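Local coordinates for protein response regulator (Vibrio cholerae O1 biovar El Tor, PDB 7KPO) that probably binds DNA as the DNA-binding domain of the sensor histidine kinase ChiS, at residues K31-W41 / L50-L59. Sequence-based numbering, arbitrary orientation. Where two conformers were deposited one is given.
Sequences KFTFAEQSGLW and LQTRTLDKYL. With FMT (formic acid), chain H.
Trp-41, just after helix 31-38, lies against Leu-55 of the short, weakly bonded helix 53-57 and against Tyr-58. The hairpin of strands 44-46 and 49-51 joins the two helices in a helix–β-hairpin–helix unit of this mainly helical domain. Their axes run at 118° and come no closer than 11.0 Å, so side chains make most of the contact.

The tight part centres on Leu-55. Its CD1 sits over the face of the Trp-41 five-membered ring, 3.7 Å from the centroid, a CH-pi contact. The six-membered ring of Trp-41 turns its edge to the face of Tyr-58, with planes at 64°. CH2 of Trp-41 stands over the centre of the Tyr-58 ring, in an edge-to-face pair. Both polar ends are bonded outside: Trp-41 NE1 to Ser-76 OG, and Tyr-58 OH to Arg-69 N. The other methyl of Leu-55, CD2, meets Lys-31 CG at 3.7 Å and approaches the edge of the Phe-34 ring. Met-16 of helix 2-27 also touches Leu-55. Close by, Ala-35 CB packs on Thr-52 CG2 at 3.5 Å.

The hairpin side is looser. Phe-32 CE2 stops 4.0 Å from Leu-50 CB, and Leu-50 is exposed. Near the Trp-41 edge, a formic acid molecule, probably from the crystallisation liquor, accepts a hydrogen bond from Thr-54 OG1.

Lys-31 carries the charged link. Its aliphatic chain passes Leu-55 in the opposite direction, and a bend at chi3 (62°) brings the amine to Asp-56. The salt bridge from Lys-31 NZ to Asp-56 OD1 is 2.7 Å long. Thr-52 OG1 donates to the same Asp-56 OD1 at 2.9 Å, so two donors hold this oxygen, one from each face of the carboxylate plane.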
ATOM      1  N   LYS A  31       5.376 -19.684   2.496  1.00 15.51           N
ATOM      2  CA  LYS A  31       3.935 -19.680   2.152  1.00 15.52           C
ATOM      3  C   LYS A  31       3.185 -20.268   3.350  1.00 15.28           C
ATOM      4  O   LYS A  31       2.140 -19.728   3.752  1.00 15.72           O
ATOM      5  CB  LYS A  31       3.707 -20.527   0.900  1.00 16.82           C
ATOM      6  CG  LYS A  31       2.254 -20.853   0.586  1.00 16.64           C
ATOM      7  CD  LYS A  31       2.090 -21.789  -0.596  1.00 20.09           C
ATOM      8  CE  LYS A  31       2.734 -23.143  -0.363  1.00 23.41           C
ATOM      9  NZ  LYS A  31       2.664 -24.012  -1.559  1.00 26.88           N
ATOM     10  N   PHE A  32       3.736 -21.339   3.917  1.00 15.83           N
ATOM     11  CA  PHE A  32       3.111 -21.974   5.099  1.00 15.31           C
ATOM     12  C   PHE A  32       2.882 -20.923   6.183  1.00 15.09           C
ATOM     13  O   PHE A  32       1.765 -20.935   6.768  1.00 20.69           O
ATOM     14  CB  PHE A  32       3.986 -23.097   5.653  1.00 17.28           C
ATOM     15  CG  PHE A  32       3.492 -23.644   6.966  1.00 19.76           C
ATOM     16  CD1 PHE A  32       3.843 -23.040   8.163  1.00 22.98           C
ATOM     17  CD2 PHE A  32       2.654 -24.744   7.000  1.00 24.39           C
ATOM     18  CE1 PHE A  32       3.372 -23.532   9.370  1.00 24.64           C
ATOM     19  CE2 PHE A  32       2.192 -25.241   8.209  1.00 27.51           C
ATOM     20  CZ  PHE A  32       2.553 -24.634   9.390  1.00 28.40           C
ATOM     21  N   THR A  33       3.908 -20.092   6.447  1.00 15.77           N
ATOM     22  CA  THR A  33       3.874 -19.044   7.503  1.00 15.34           C
ATOM     23  C   THR A  33       2.829 -17.981   7.152  1.00 14.35           C
ATOM     24  O   THR A  33       2.158 -17.490   8.074  1.00 14.82           O
ATOM     25  CB  THR A  33       5.265 -18.455   7.739  1.00 15.94           C
ATOM     26  OG1 THR A  33       6.051 -19.538   8.234  1.00 18.14           O
ATOM     27  CG2 THR A  33       5.262 -17.311   8.727  1.00 16.07           C
ATOM     28  N   PHE A  34       2.738 -17.593   5.885  1.00 14.26           N
ATOM     29  CA  PHE A  34       1.670 -16.637   5.515  1.00 13.37           C
ATOM     30  C   PHE A  34       0.309 -17.205   5.950  1.00 13.00           C
ATOM     31  O   PHE A  34      -0.478 -16.480   6.579  1.00 13.75           O
ATOM     32  CB  PHE A  34       1.684 -16.350   4.013  1.00 13.17           C
ATOM     33  CG  PHE A  34       0.336 -15.894   3.529  1.00 12.25           C
ATOM     34  CD1 PHE A  34      -0.185 -14.673   3.924  1.00 12.67           C
ATOM     35  CD2 PHE A  34      -0.441 -16.727   2.746  1.00 12.35           C
ATOM     36  CE1 PHE A  34      -1.452 -14.286   3.524  1.00 13.04           C
ATOM     37  CE2 PHE A  34      -1.704 -16.335   2.341  1.00 12.37           C
ATOM     38  CZ  PHE A  34      -2.205 -15.116   2.728  1.00 13.20           C
ATOM     39  N   ALA A  35       0.048 -18.473   5.627  1.00 13.39           N
ATOM     40  CA  ALA A  35      -1.255 -19.103   5.951  1.00 12.73           C
ATOM     41  C   ALA A  35      -1.453 -19.195   7.458  1.00 13.65           C
ATOM     42  O   ALA A  35      -2.518 -18.824   7.954  1.00 14.32           O
ATOM     43  CB  ALA A  35      -1.306 -20.500   5.340  1.00 13.54           C
ATOM     44  N   GLU A  36      -0.436 -19.698   8.134  1.00 14.18           N
ATOM     45  CA  GLU A  36      -0.524 -19.934   9.585  1.00 15.43           C
ATOM     46  C   GLU A  36      -0.648 -18.611  10.349  1.00 15.73           C
ATOM     47  O   GLU A  36      -1.534 -18.505  11.215  1.00 18.21           O
ATOM     48  CB  GLU A  36       0.716 -20.714  10.009  1.00 17.00           C
ATOM     49  CG  GLU A  36       0.723 -21.035  11.478  1.00 18.06           C
ATOM     50  CD  GLU A  36      -0.462 -21.866  11.921  1.00 17.29           C
ATOM     51  OE1 GLU A  36      -0.858 -22.781  11.163  1.00 21.61           O
ATOM     52  OE2 GLU A  36      -0.996 -21.586  13.012  1.00 19.45           O
ATOM     53  N   GLN A  37       0.199 -17.634  10.027  1.00 15.29           N
ATOM     54  CA  GLN A  37       0.191 -16.358  10.784  1.00 15.55           C
ATOM     55  C   GLN A  37      -1.084 -15.560  10.475  1.00 15.19           C
ATOM     56  O   GLN A  37      -1.674 -15.001  11.415  1.00 17.44           O
ATOM     57  CB  GLN A  37       1.458 -15.567  10.464  1.00 16.58           C
ATOM     58  CG  GLN A  37       1.794 -14.527  11.520  1.00 18.02           C
ATOM     59  CD  GLN A  37       2.189 -15.139  12.847  1.00 19.76           C
ATOM     60  OE1 GLN A  37       2.579 -16.307  12.937  1.00 18.99           O
ATOM     61  NE2 GLN A  37       2.109 -14.341  13.902  1.00 21.86           N
ATOM     62  N   SER A  38      -1.500 -15.519   9.208  1.00 13.82           N
ATOM     63  CA  SER A  38      -2.704 -14.733   8.830  1.00 13.63           C
ATOM     64  C   SER A  38      -3.991 -15.431   9.277  1.00 13.51           C
ATOM     65  O   SER A  38      -4.997 -14.732   9.469  1.00 15.40           O
ATOM     66  CB  SER A  38      -2.758 -14.509   7.344  1.00 12.99           C
ATOM     67  OG  SER A  38      -3.087 -15.710   6.655  1.00 12.50           O
ATOM     68  N   GLY A  39      -3.961 -16.762   9.363  1.00 13.34           N
ATOM     69  CA  GLY A  39      -5.166 -17.551   9.669  1.00 13.65           C
ATOM     70  C   GLY A  39      -6.121 -17.595   8.482  1.00 13.63           C
ATOM     71  O   GLY A  39      -7.240 -18.098   8.642  1.00 15.03           O
ATOM     72  N   LEU A  40      -5.684 -17.143   7.307  1.00 11.78           N
ATOM     73  CA  LEU A  40      -6.619 -17.081   6.151  1.00 12.25           C
ATOM     74  C   LEU A  40      -6.749 -18.428   5.438  1.00 11.93           C
ATOM     75  O   LEU A  40      -7.744 -18.593   4.712  1.00 13.38           O
ATOM     76  CB  LEU A  40      -6.136 -15.998   5.182  1.00 11.93           C
ATOM     77  CG  LEU A  40      -6.282 -14.570   5.698  1.00 12.84           C
ATOM     78  CD1 LEU A  40      -5.557 -13.599   4.790  1.00 13.24           C
ATOM     79  CD2 LEU A  40      -7.748 -14.185   5.829  1.00 15.42           C
ATOM     80  N   TRP A  41      -5.785 -19.331   5.620  1.00 12.21           N
ATOM     81  CA  TRP A  41      -5.809 -20.641   4.925  1.00 12.72           C
ATOM     82  C   TRP A  41      -5.428 -21.726   5.915  1.00 13.61           C
ATOM     83  O   TRP A  41      -4.553 -21.480   6.761  1.00 15.18           O
ATOM     84  CB  TRP A  41      -4.859 -20.639   3.724  1.00 12.50           C
ATOM     85  CG  TRP A  41      -5.147 -19.553   2.739  1.00 12.11           C
ATOM     86  CD1 TRP A  41      -4.623 -18.295   2.737  1.00 11.56           C
ATOM     87  CD2 TRP A  41      -6.039 -19.626   1.611  1.00 12.40           C
ATOM     88  NE1 TRP A  41      -5.123 -17.578   1.686  1.00 11.65           N
ATOM     89  CE2 TRP A  41      -5.993 -18.367   0.980  1.00 11.71           C
ATOM     90  CE3 TRP A  41      -6.871 -20.620   1.085  1.00 13.27           C
ATOM     91  CZ2 TRP A  41      -6.736 -18.086  -0.162  1.00 13.06           C
ATOM     92  CZ3 TRP A  41      -7.608 -20.338  -0.045  1.00 14.51           C
ATOM     93  CH2 TRP A  41      -7.540 -19.086  -0.656  1.00 13.97           C
ATOM     94  N   LEU A  50       3.094 -31.267   6.520  1.00 37.58           N
ATOM     95  CA  LEU A  50       2.154 -30.115   6.656  1.00 33.98           C
ATOM     96  C   LEU A  50       2.068 -29.391   5.310  1.00 29.64           C
ATOM     97  O   LEU A  50       3.127 -29.068   4.744  1.00 33.08           O
ATOM     98  CB  LEU A  50       2.614 -29.148   7.753  1.00 38.42           C
ATOM     99  CG  LEU A  50       2.592 -29.684   9.184  1.00 43.00           C
ATOM    100  CD1 LEU A  50       3.004 -28.597  10.165  1.00 45.83           C
ATOM    101  CD2 LEU A  50       1.217 -30.224   9.552  1.00 43.40           C
ATOM    102  N   GLN A  51       0.849 -29.143   4.832  1.00 23.36           N
ATOM    103  CA  GLN A  51       0.659 -28.476   3.518  1.00 21.61           C
ATOM    104  C   GLN A  51      -0.518 -27.502   3.580  1.00 18.24           C
ATOM    105  O   GLN A  51      -1.493 -27.781   4.297  1.00 18.85           O
ATOM    106  CB  GLN A  51       0.342 -29.498   2.421  1.00 23.18           C
ATOM    107  CG  GLN A  51       1.373 -30.607   2.252  1.00 26.21           C
ATOM    108  CD  GLN A  51       2.689 -30.143   1.676  1.00 28.90           C
ATOM    109  OE1 GLN A  51       2.844 -29.002   1.250  1.00 29.68           O
ATOM    110  NE2 GLN A  51       3.652 -31.050   1.635  1.00 33.58           N
ATOM    111  N   THR A  52      -0.413 -26.398   2.842  1.00 16.69           N
ATOM    112  CA  THR A  52      -1.525 -25.422   2.691  1.00 15.76           C
ATOM    113  C   THR A  52      -2.318 -25.948   1.491  1.00 15.14           C
ATOM    114  O   THR A  52      -2.322 -25.310   0.448  1.00 14.93           O
ATOM    115  CB  THR A  52      -0.971 -24.003   2.544  1.00 16.41           C
ATOM    116  OG1 THR A  52      -0.033 -23.989   1.470  1.00 17.25           O
ATOM    117  CG2 THR A  52      -0.279 -23.517   3.796  1.00 18.19           C
ATOM    118  N   ARG A  53      -2.958 -27.095   1.689  1.00 15.70           N
ATOM    119  CA  ARG A  53      -3.643 -27.856   0.606  0.50 15.88           C
ATOM    120  C   ARG A  53      -4.607 -26.986  -0.214  1.00 14.33           C
ATOM    121  O   ARG A  53      -4.524 -27.065  -1.456  1.00 15.24           O
ATOM    122  CB  ARG A  53      -4.367 -29.065   1.203  0.50 17.98           C
ATOM    123  CG  ARG A  53      -4.867 -30.061   0.167  0.50 19.42           C
ATOM    124  CD  ARG A  53      -5.551 -31.237   0.836  0.50 21.58           C
ATOM    125  NE  ARG A  53      -6.732 -30.816   1.574  0.50 24.04           N
ATOM    126  CZ  ARG A  53      -7.408 -31.583   2.417  0.50 26.29           C
ATOM    127  NH1 ARG A  53      -8.473 -31.105   3.034  0.50 27.89           N
ATOM    128  NH2 ARG A  53      -7.009 -32.821   2.651  0.50 29.53           N
ATOM    129  N   THR A  54      -5.493 -26.237   0.431  1.00 14.15           N
ATOM    130  CA  THR A  54      -6.469 -25.448  -0.368  1.00 13.99           C
ATOM    131  C   THR A  54      -5.788 -24.243  -1.024  1.00 12.48           C
ATOM    132  O   THR A  54      -6.037 -23.998  -2.216  1.00 13.05           O
ATOM    133  CB  THR A  54      -7.675 -25.061   0.487  1.00 15.40           C
ATOM    134  OG1 THR A  54      -8.168 -26.258   1.084  1.00 18.71           O
ATOM    135  CG2 THR A  54      -8.756 -24.389  -0.327  1.00 15.99           C
ATOM    136  N   LEU A  55      -4.973 -23.506  -0.273  1.00 11.70           N
ATOM    137  CA  LEU A  55      -4.250 -22.348  -0.857  1.00 12.12           C
ATOM    138  C   LEU A  55      -3.487 -22.794  -2.113  1.00 11.48           C
ATOM    139  O   LEU A  55      -3.499 -22.075  -3.119  1.00 11.90           O
ATOM    140  CB  LEU A  55      -3.278 -21.807   0.195  1.00 12.01           C
ATOM    141  CG  LEU A  55      -2.303 -20.732  -0.283  1.00 12.64           C
ATOM    142  CD1 LEU A  55      -3.037 -19.519  -0.838  1.00 13.15           C
ATOM    143  CD2 LEU A  55      -1.368 -20.329   0.851  1.00 13.73           C
ATOM    144  N   ASP A  56      -2.856 -23.963  -2.059  1.00 12.15           N
ATOM    145  CA  ASP A  56      -2.029 -24.439  -3.198  1.00 13.29           C
ATOM    146  C   ASP A  56      -2.871 -24.551  -4.470  1.00 11.91           C
ATOM    147  O   ASP A  56      -2.316 -24.361  -5.556  1.00 13.15           O
ATOM    148  CB  ASP A  56      -1.361 -25.770  -2.864  1.00 14.58           C
ATOM    149  CG  ASP A  56      -0.307 -25.676  -1.776  1.00 16.04           C
ATOM    150  OD1 ASP A  56       0.017 -24.546  -1.359  1.00 16.80           O
ATOM    151  OD2 ASP A  56       0.195 -26.734  -1.367  1.00 20.36           O
ATOM    152  N   LYS A  57      -4.162 -24.838  -4.340  1.00 12.24           N
ATOM    153  CA  LYS A  57      -5.041 -24.995  -5.532  1.00 12.93           C
ATOM    154  C   LYS A  57      -5.189 -23.663  -6.273  1.00 11.74           C
ATOM    155  O   LYS A  57      -5.477 -23.687  -7.476  1.00 12.48           O
ATOM    156  CB  LYS A  57      -6.424 -25.506  -5.116  1.00 14.61           C
ATOM    157  CG  LYS A  57      -6.430 -26.905  -4.516  1.00 16.79           C
ATOM    158  CD  LYS A  57      -7.798 -27.390  -4.101  1.00 20.14           C
ATOM    159  CE  LYS A  57      -7.752 -28.779  -3.505  1.00 25.72           C
ATOM    160  NZ  LYS A  57      -9.100 -29.260  -3.124  1.00 29.56           N
ATOM    161  N   TYR A  58      -4.971 -22.543  -5.588  1.00 11.29           N
ATOM    162  CA  TYR A  58      -5.161 -21.195  -6.182  1.00 12.08           C
ATOM    163  C   TYR A  58      -3.924 -20.739  -6.956  1.00 12.79           C
ATOM    164  O   TYR A  58      -3.972 -19.647  -7.535  1.00 14.73           O
ATOM    165  CB  TYR A  58      -5.493 -20.192  -5.075  1.00 12.78           C
ATOM    166  CG  TYR A  58      -6.899 -20.307  -4.549  1.00 12.59           C
ATOM    167  CD1 TYR A  58      -7.299 -21.373  -3.762  1.00 13.34           C
ATOM    168  CD2 TYR A  58      -7.836 -19.330  -4.832  1.00 13.22           C
ATOM    169  CE1 TYR A  58      -8.596 -21.471  -3.281  1.00 13.83           C
ATOM    170  CE2 TYR A  58      -9.138 -19.415  -4.367  1.00 13.82           C
ATOM    171  CZ  TYR A  58      -9.525 -20.491  -3.594  1.00 13.51           C
ATOM    172  OH  TYR A  58     -10.805 -20.564  -3.123  1.00 16.18           O
ATOM    173  N   LEU A  59      -2.891 -21.578  -7.036  1.00 12.02           N
ATOM    174  CA  LEU A  59      -1.615 -21.135  -7.655  1.00 13.15           C
ATOM    175  C   LEU A  59      -1.494 -21.645  -9.091  1.00 13.20           C
ATOM    176  O   LEU A  59      -0.491 -21.321  -9.733  1.00 13.95           O
ATOM    177  CB  LEU A  59      -0.454 -21.597  -6.768  1.00 14.28           C
ATOM    178  CG  LEU A  59      -0.561 -21.182  -5.295  1.00 15.93           C
ATOM    179  CD1 LEU A  59       0.663 -21.631  -4.512  1.00 17.26           C
ATOM    180  CD2 LEU A  59      -0.769 -19.679  -5.152  1.00 17.49           C
TER
HETATM  181  C   FMT H1207      -9.012 -23.860   3.577  1.00 22.02           C
HETATM  182  O1  FMT H1207      -7.935 -23.299   3.489  1.00 16.02           O
HETATM  183  O2  FMT H1207      -9.213 -25.164   3.501  1.00 25.74           O